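Alpha-glucosidase (Pseudoalteromonas sp. K8, PDB 5HQA) hydrolyses alpha-glucosidic bonds as a chloride-activated glycoside hydrolase of family 97 that carries a calcium ion and binds the inhibitor acarbose. Local coordinates at residues 561-564 with 565-568; 476-479 with 480-484; 468-471 with 472-476; 166-169 with 170-174. One frame throughout, in Å; residues are numbered along the deposited sequence.

Interaction 1: residues 561-564 with 565-568; sequences DGAV and GDFI. With MG (magnesium ion), chain F.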
# COMPACT_ATOMS: atom_id res chain seq x y z
N ASP A 561 -16.84 -10.68 -0.66
CA ASP A 561 -17.43 -10.56 -1.98
C ASP A 561 -16.92 -9.26 -2.59
O ASP A 561 -16.41 -8.39 -1.88
CB ASP A 561 -18.96 -10.57 -1.89
CG ASP A 561 -19.63 -10.78 -3.24
OD1 ASP A 561 -20.87 -10.64 -3.29
OD2 ASP A 561 -18.92 -11.08 -4.24
N GLY A 562 -17.04 -9.15 -3.91
CA GLY A 562 -16.60 -7.93 -4.56
C GLY A 562 -16.35 -8.15 -6.03
O GLY A 562 -16.34 -9.27 -6.53
N ALA A 563 -16.15 -7.03 -6.72
CA ALA A 563 -15.82 -7.02 -8.14
C ALA A 563 -15.02 -5.75 -8.40
O ALA A 563 -15.38 -4.68 -7.89
CB ALA A 563 -17.08 -7.06 -9.02
N VAL A 564 -13.95 -5.87 -9.19
CA VAL A 564 -13.04 -4.74 -9.34
C VAL A 564 -13.77 -3.55 -9.91
O VAL A 564 -14.45 -3.65 -10.94
CB VAL A 564 -11.84 -5.12 -10.23
CG1 VAL A 564 -10.85 -3.94 -10.27
CG2 VAL A 564 -11.18 -6.41 -9.74
N GLY A 565 -13.63 -2.40 -9.25
CA GLY A 565 -14.26 -1.18 -9.75
C GLY A 565 -15.76 -1.12 -9.54
O GLY A 565 -16.40 -0.19 -10.06
N ASP A 566 -16.34 -2.07 -8.81
CA ASP A 566 -17.76 -2.08 -8.51
C ASP A 566 -18.05 -2.10 -7.02
O ASP A 566 -18.78 -1.23 -6.53
CB ASP A 566 -18.45 -3.27 -9.19
CG ASP A 566 -18.53 -3.12 -10.70
OD1 ASP A 566 -18.29 -1.99 -11.21
OD2 ASP A 566 -18.84 -4.13 -11.38
N PHE A 567 -17.51 -3.06 -6.27
CA PHE A 567 -17.80 -3.10 -4.83
C PHE A 567 -16.84 -4.05 -4.14
O PHE A 567 -16.18 -4.87 -4.78
CB PHE A 567 -19.25 -3.52 -4.54
CG PHE A 567 -19.52 -4.99 -4.75
CD1 PHE A 567 -19.71 -5.50 -6.04
CD2 PHE A 567 -19.63 -5.86 -3.67
CE1 PHE A 567 -19.98 -6.86 -6.24
CE2 PHE A 567 -19.90 -7.21 -3.85
CZ PHE A 567 -20.08 -7.72 -5.14
N ILE A 568 -16.79 -3.94 -2.81
CA ILE A 568 -16.05 -4.90 -1.99
C ILE A 568 -16.70 -4.94 -0.61
O ILE A 568 -17.21 -3.93 -0.11
CB ILE A 568 -14.54 -4.56 -1.89
CG1 ILE A 568 -13.83 -5.59 -0.99
CG2 ILE A 568 -14.33 -3.15 -1.37
CD1 ILE A 568 -12.52 -6.08 -1.48
MG MG F . -17.92 0.04 -11.38
O HOH W 1 -16.00 -5.04 -12.69
O HOH W 2 -17.44 1.98 -11.74
O HOH W 3 -19.52 0.29 -12.70
O HOH W 4 -16.67 -0.47 -12.96
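The carbonyl oxygen of Ala-563 is gripped twice: Asp-566 N reaches Ala-563 O at 2.9 Å from above the carbonyl plane, and Phe-567 N meets the same oxygen at 3.1 Å within that plane. A return bond of 2.9 Å runs from Ala-563 N to Phe-567 O. Two successive residues facing one make a classic beta bulge, here at the turn of the hairpin formed by strands 554-563 and 567-574 in the C-terminal domain. Gly-565 rounds this turn with a positive phi (74°), where a CB would clash with Val-564 O. The bend aims Gly-565 O at a magnesium ion 2.0 Å away, and Asp-566 OD1 binds that magnesium at 2.1 Å; three waters and Asp-592 are its other ligands. Phe-567 holds CG between its backbone N and carbonyl carbon (chi1 74°), turning the ring over Gly-562 on the partner strand. Gly-562 CA sits over its face, 3.6 Å from the Phe-567 ring centroid, a CH-pi contact; a CB on Gly-562 would clash with Phe-567 O, which glycine avoids. Asp-561 OD1 approaches the ring edge in plane, 3.5 Å from Phe-567 CZ. With an alanine in place of Phe-567, Gly-562 would probably lose its aromatic cover and the Asp-561 carboxylate the edge it rests against.

Interaction 2: residues 476-479 with 480-484; sequences SMLA and FTRML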
# COMPACT_ATOMS: atom_id res chain seq x y z
N SER A 476 -13.38 1.03 -4.73
CA SER A 476 -13.50 -0.33 -5.25
C SER A 476 -12.45 -0.64 -6.31
O SER A 476 -12.27 -1.81 -6.66
CB SER A 476 -14.91 -0.55 -5.81
OG SER A 476 -15.13 0.25 -6.95
N MET A 477 -11.76 0.38 -6.83
CA MET A 477 -10.55 0.14 -7.62
C MET A 477 -9.36 -0.15 -6.72
O MET A 477 -8.66 -1.15 -6.90
CB MET A 477 -10.25 1.35 -8.51
CG MET A 477 -11.26 1.58 -9.62
SD MET A 477 -11.18 0.27 -10.86
CE MET A 477 -12.35 0.93 -12.07
N LEU A 478 -9.11 0.73 -5.74
CA LEU A 478 -7.99 0.55 -4.83
C LEU A 478 -7.97 -0.84 -4.22
O LEU A 478 -6.90 -1.46 -4.11
CB LEU A 478 -8.04 1.59 -3.69
CG LEU A 478 -7.76 3.05 -4.05
CD1 LEU A 478 -7.95 3.93 -2.80
CD2 LEU A 478 -6.36 3.23 -4.62
N ALA A 479 -9.14 -1.35 -3.83
CA ALA A 479 -9.21 -2.60 -3.08
C ALA A 479 -8.62 -3.77 -3.85
O ALA A 479 -8.17 -4.74 -3.23
CB ALA A 479 -10.65 -2.91 -2.70
N PHE A 480 -8.61 -3.72 -5.18
CA PHE A 480 -8.12 -4.84 -5.99
C PHE A 480 -6.87 -4.47 -6.77
O PHE A 480 -6.43 -5.24 -7.64
CB PHE A 480 -9.22 -5.33 -6.95
CG PHE A 480 -10.47 -5.78 -6.25
CD1 PHE A 480 -10.59 -7.09 -5.78
CD2 PHE A 480 -11.54 -4.91 -6.07
CE1 PHE A 480 -11.73 -7.51 -5.14
CE2 PHE A 480 -12.70 -5.32 -5.42
CZ PHE A 480 -12.80 -6.62 -4.96
N THR A 481 -6.28 -3.32 -6.48
CA THR A 481 -5.05 -2.92 -7.14
C THR A 481 -4.05 -2.49 -6.08
O THR A 481 -3.31 -3.33 -5.54
CB THR A 481 -5.34 -1.80 -8.15
OG1 THR A 481 -5.98 -0.70 -7.49
CG2 THR A 481 -6.25 -2.30 -9.28
N ARG A 482 -4.04 -1.20 -5.75
CA ARG A 482 -3.13 -0.66 -4.74
C ARG A 482 -3.15 -1.47 -3.44
O ARG A 482 -2.09 -1.73 -2.85
CB ARG A 482 -3.48 0.80 -4.47
CG ARG A 482 -2.89 1.37 -3.19
CD ARG A 482 -1.36 1.48 -3.24
NE ARG A 482 -0.86 2.04 -1.99
CZ ARG A 482 -0.71 1.35 -0.86
NH1 ARG A 482 -0.27 1.95 0.24
NH2 ARG A 482 -1.00 0.05 -0.83
N MET A 483 -4.34 -1.87 -2.97
CA MET A 483 -4.40 -2.53 -1.67
C MET A 483 -3.84 -3.95 -1.70
O MET A 483 -3.56 -4.51 -0.63
CB MET A 483 -5.83 -2.54 -1.12
CG MET A 483 -6.41 -1.15 -0.87
SD MET A 483 -5.33 -0.01 0.04
CE MET A 483 -5.27 -0.80 1.65
N LEU A 484 -3.66 -4.54 -2.89
CA LEU A 484 -2.96 -5.82 -2.95
C LEU A 484 -1.49 -5.69 -2.54
O LEU A 484 -0.88 -6.69 -2.15
CB LEU A 484 -3.05 -6.41 -4.37
CG LEU A 484 -4.45 -6.63 -4.94
CD1 LEU A 484 -4.33 -7.33 -6.30
CD2 LEU A 484 -5.33 -7.44 -3.99
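Thr-481 OG1 stands between its own backbone N and carbonyl carbon (chi1 56°), a rotation that swings the hydroxyl back to donate to Met-477 O at 2.8 Å. Phe-480 is turned the other way, with CG anti to the carbonyl carbon (chi1 -59°), and its ring folds back beside the preceding turn. There Ser-476 O lies in the ring plane at the edge, 3.2 Å from Phe-480 CD2, where the slightly positive C-H suits a carbonyl oxygen. Met-477 O also accepts from Phe-480 N, at 3.1 Å, and its two donors arrive from opposite faces of the carbonyl plane. Leu-478 O is held in the same fashion: Thr-481 N comes from one face at 3.1 Å, and Met-483 N from the other at 2.8 Å, nearly straight at 167°. The bond from Thr-481 N closes a type I beta turn from Leu-478 to Thr-481, which leads from helix 474-478 to a weakly bonded helical stretch from about residue 482; the bond from Met-483 spans five residues, a wider loop than an alpha-helical turn. The hydroxyl of threonine suits its place because it can satisfy a buried carbonyl oxygen near the helix end. Leucine and the aliphatic part of arginine serve as packing surfaces: Leu-478 CD2 lies 3.8 Å from Arg-482 CB. The guanidinium group is bound by the carbonyl oxygens of Gly-486, Pro-487 and of Glu-455, a residue of the calcium site. Phe-480 itself packs against Ala-237 and Val-241 of helix 237-241, and against Val-564 and Ile-568.

Interaction 3: residues 468-471 with 472-476; sequences PPNP and PEHIS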
# COMPACT_ATOMS: atom_id res chain seq x y z
N PRO A 468 -10.70 16.92 -11.08
CA PRO A 468 -11.75 16.42 -10.18
C PRO A 468 -11.24 15.63 -8.98
O PRO A 468 -10.09 15.14 -8.97
CB PRO A 468 -12.56 15.50 -11.10
CG PRO A 468 -11.51 14.91 -11.98
CD PRO A 468 -10.55 16.06 -12.26
N PRO A 469 -12.11 15.50 -7.97
CA PRO A 469 -11.81 14.62 -6.84
C PRO A 469 -11.87 13.16 -7.25
O PRO A 469 -12.15 12.86 -8.41
CB PRO A 469 -12.90 14.98 -5.82
CG PRO A 469 -14.07 15.35 -6.69
CD PRO A 469 -13.46 16.09 -7.86
N ASN A 470 -11.60 12.25 -6.31
CA ASN A 470 -11.68 10.83 -6.63
C ASN A 470 -13.11 10.48 -7.05
O ASN A 470 -14.07 10.99 -6.46
CB ASN A 470 -11.28 9.97 -5.43
CG ASN A 470 -9.87 10.28 -4.93
OD1 ASN A 470 -9.01 10.74 -5.68
ND2 ASN A 470 -9.63 10.01 -3.64
N PRO A 471 -13.28 9.63 -8.05
CA PRO A 471 -14.63 9.25 -8.49
C PRO A 471 -15.25 8.24 -7.55
O PRO A 471 -14.55 7.60 -6.75
CB PRO A 471 -14.39 8.63 -9.88
CG PRO A 471 -13.01 8.02 -9.74
CD PRO A 471 -12.23 9.01 -8.88
N PRO A 472 -16.57 8.07 -7.60
CA PRO A 472 -17.22 7.05 -6.76
C PRO A 472 -16.58 5.67 -6.83
O PRO A 472 -16.55 4.97 -5.81
CB PRO A 472 -18.65 7.04 -7.31
CG PRO A 472 -18.86 8.48 -7.70
CD PRO A 472 -17.55 8.94 -8.28
N GLU A 473 -16.06 5.26 -7.98
CA GLU A 473 -15.50 3.91 -8.11
C GLU A 473 -14.11 3.76 -7.48
O GLU A 473 -13.57 2.64 -7.44
CB GLU A 473 -15.42 3.51 -9.59
CG GLU A 473 -14.33 4.27 -10.34
CD GLU A 473 -14.27 3.91 -11.82
OE1 GLU A 473 -15.12 3.12 -12.30
OE2 GLU A 473 -13.37 4.44 -12.51
N HIS A 474 -13.52 4.85 -6.98
CA HIS A 474 -12.11 4.83 -6.61
C HIS A 474 -11.80 3.78 -5.54
O HIS A 474 -10.83 3.02 -5.67
CB HIS A 474 -11.68 6.22 -6.14
CG HIS A 474 -10.20 6.35 -5.92
ND1 HIS A 474 -9.27 6.08 -6.92
CD2 HIS A 474 -9.49 6.70 -4.83
CE1 HIS A 474 -8.06 6.27 -6.44
NE2 HIS A 474 -8.16 6.65 -5.17
N ILE A 475 -12.59 3.72 -4.46
CA ILE A 475 -12.28 2.76 -3.40
C ILE A 475 -12.35 1.34 -3.94
O ILE A 475 -11.48 0.50 -3.64
CB ILE A 475 -13.22 2.94 -2.19
CG1 ILE A 475 -13.19 4.39 -1.68
CG2 ILE A 475 -12.84 1.95 -1.08
CD1 ILE A 475 -11.79 4.89 -1.32
N SER A 476 -13.38 1.03 -4.73
CA SER A 476 -13.50 -0.33 -5.25
C SER A 476 -12.45 -0.64 -6.31
O SER A 476 -12.27 -1.81 -6.66
CB SER A 476 -14.91 -0.55 -5.81
OG SER A 476 -15.13 0.25 -6.95
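Asn-470 and His-474 meet as two flat groups, their amide and imidazole planes 34° apart. Asn-470 OD1 lies over one face of the ring, toward the rim, while Asn-470 ND2 makes the closest approach, 3.5 Å from His-474 CD2; Asn-470 CB also touches the ring, 3.8 Å from His-474 CG. His-474 places its CG anti to the backbone N (chi1 -172°), which lays the ring against Asn-470. The turn of the backbone brings a separate contact, Pro-471 CD 3.9 Å from His-474 CB. The ring of Pro-471 also has its CG 4.0 Å from Glu-473 CG. Behind these side-chain contacts the backbone closes, with His-474 N donating to Pro-471 O at 2.9 Å, from above the carbonyl plane.

A second shell fixes the two polar groups. Asn-470 OD1 is bonded to Arg-458 NE and Asn-470 ND2 to Gly-459 O, while His-474 NE2 is bonded to Arg-458 O, so one neighbouring loop holds both the amide and the ring and sets their rotations. An amide suits this site because it offers an acceptor and a donor side by side. Further along, Ser-476 OG donates to Glu-473 O at 2.9 Å, three residues back along the chain. Proline fits position 472, where its restricted phi matches the turn and no backbone N-H is called on. Pro-471 to His-474 form a type I beta turn leading into helix 474-478, in the domain related to the TIM barrels.

Interaction 4: residues 166-169 with 170-174; sequences ALVH and TPFTF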
# COMPACT_ATOMS: atom_id res chain seq x y z
N ALA A 166 -0.46 0.44 -21.86
CA ALA A 166 0.84 0.50 -22.54
C ALA A 166 2.01 0.46 -21.57
O ALA A 166 3.01 -0.24 -21.82
CB ALA A 166 0.91 1.76 -23.41
N LEU A 167 1.92 1.18 -20.46
CA LEU A 167 3.06 1.32 -19.55
C LEU A 167 2.46 1.59 -18.17
O LEU A 167 1.90 2.66 -17.95
CB LEU A 167 3.97 2.47 -19.99
CG LEU A 167 5.30 2.61 -19.24
CD1 LEU A 167 6.22 1.42 -19.60
CD2 LEU A 167 5.97 3.97 -19.56
N VAL A 168 2.57 0.62 -17.26
CA VAL A 168 1.72 0.59 -16.08
C VAL A 168 2.54 0.30 -14.83
O VAL A 168 3.57 -0.39 -14.87
CB VAL A 168 0.58 -0.44 -16.23
CG1 VAL A 168 -0.26 -0.12 -17.47
CG2 VAL A 168 1.13 -1.86 -16.29
N HIS A 169 2.07 0.84 -13.71
CA HIS A 169 2.60 0.50 -12.40
C HIS A 169 1.98 -0.79 -11.89
O HIS A 169 0.93 -1.24 -12.37
CB HIS A 169 2.34 1.63 -11.40
CG HIS A 169 3.36 2.73 -11.46
ND1 HIS A 169 4.71 2.49 -11.42
CD2 HIS A 169 3.21 4.08 -11.55
CE1 HIS A 169 5.36 3.64 -11.49
NE2 HIS A 169 4.48 4.62 -11.57
N THR A 170 2.63 -1.40 -10.91
CA THR A 170 2.08 -2.58 -10.26
C THR A 170 1.67 -2.21 -8.83
O THR A 170 2.21 -1.25 -8.27
CB THR A 170 3.08 -3.75 -10.24
OG1 THR A 170 4.08 -3.54 -9.22
CG2 THR A 170 3.77 -3.91 -11.61
N PRO A 171 0.72 -2.95 -8.22
CA PRO A 171 0.01 -4.15 -8.68
C PRO A 171 -0.83 -3.87 -9.92
O PRO A 171 -1.60 -2.90 -9.97
CB PRO A 171 -0.89 -4.51 -7.49
CG PRO A 171 -0.22 -3.87 -6.32
CD PRO A 171 0.33 -2.59 -6.85
N PHE A 172 -0.64 -4.71 -10.93
CA PHE A 172 -1.31 -4.56 -12.22
C PHE A 172 -2.32 -5.69 -12.32
O PHE A 172 -1.93 -6.86 -12.46
CB PHE A 172 -0.29 -4.61 -13.36
CG PHE A 172 -0.91 -4.60 -14.72
CD1 PHE A 172 -1.81 -3.60 -15.09
CD2 PHE A 172 -0.56 -5.56 -15.66
CE1 PHE A 172 -2.37 -3.58 -16.37
CE2 PHE A 172 -1.11 -5.55 -16.94
CZ PHE A 172 -2.02 -4.55 -17.29
N THR A 173 -3.61 -5.35 -12.24
CA THR A 173 -4.69 -6.31 -12.10
C THR A 173 -5.57 -6.35 -13.34
O THR A 173 -5.94 -5.30 -13.88
CB THR A 173 -5.54 -5.96 -10.87
OG1 THR A 173 -4.70 -6.03 -9.71
CG2 THR A 173 -6.71 -6.93 -10.71
N PHE A 174 -5.92 -7.55 -13.78
CA PHE A 174 -6.78 -7.70 -14.95
C PHE A 174 -7.53 -9.02 -14.84
O PHE A 174 -7.24 -9.85 -13.96
CB PHE A 174 -5.96 -7.60 -16.25
CG PHE A 174 -4.85 -8.62 -16.35
CD1 PHE A 174 -3.59 -8.36 -15.81
CD2 PHE A 174 -5.07 -9.84 -16.97
CE1 PHE A 174 -2.58 -9.30 -15.91
CE2 PHE A 174 -4.07 -10.78 -17.07
CZ PHE A 174 -2.82 -10.51 -16.54
O HOH W 5 5.57 -0.17 -10.68
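Apolar contact between Val-168 and Phe-172 comes first. Val-168 CG2 sits over one face of the aromatic ring, 3.8 Å from the Phe-172 ring centroid and 17° off its normal, a CH-pi contact displaced toward Phe-172 CD1 (3.6 Å from Val-168 CG2). Phe-172 extends its CG anti to the backbone N (chi1 174°), and that direction brings the ring back beside the valine four residues earlier. A beta-branched valine suits the site because its CG2 methyl lies on the ring while CG1 only skirts the rim. Phe-205, Leu-197 and Trp-144 also pack round the phenylalanine. Were Phe-172 a serine, the methyl of Val-168 would probably lose the ring it lies on, and a gap would be likely to open beside Phe-205.

Backbone contact is slighter: His-169 O lies 3.7 Å from Phe-172 CB, and the cis peptide before Pro-171 shapes the bend between the two strands.

Polar contact goes through a water. It lies in the plane of the imidazole at its edge, 2.9 Å from His-169 ND1, and accepts from Thr-170 N at 3.2 Å, so the histidine and the backbone that follows share one solvent molecule. Thr-170 OG1 is hydrogen-bonded to His-185 and Lys-440.

Strand 167-168 pairs with strand 195-199, whereas strand 172-175 lies between strands 141-144 and 181-187 in another antiparallel sheet. The connection therefore carries the chain from one sheet to the other, with valine and phenylalanine packed together at the bend between the strands, consistent with the beta-sandwich fold of the galactose mutarotase-like clan.

How the interactions relate
Interactions 2 and 3 share Ser-476 and helix 474-478, and interaction 2 joins all three domains. Toward the C-terminal domain, Gly-565 N probably hydrogen-bonds to Ser-476 O at 3.0 Å, linking interaction 1 to both interactions 2 and 3, and Ile-568 CD1 packs on Phe-480 CZ at 3.5 Å, linking interaction 2 to interaction 1. Toward the N-terminal domain, Thr-173 OG1 probably hydrogen-bonds to Phe-480 O at 2.8 Å, linking interaction 2 to interaction 4. Interactions 1 and 4 do not touch; their centres are 18 Å apart. Interaction 3 contains Glu-473, whose side chain is about 4 Å from the magnesium, and Asn-470, whose side chain is about 9 Å from a bound glucose of the active-site glycan.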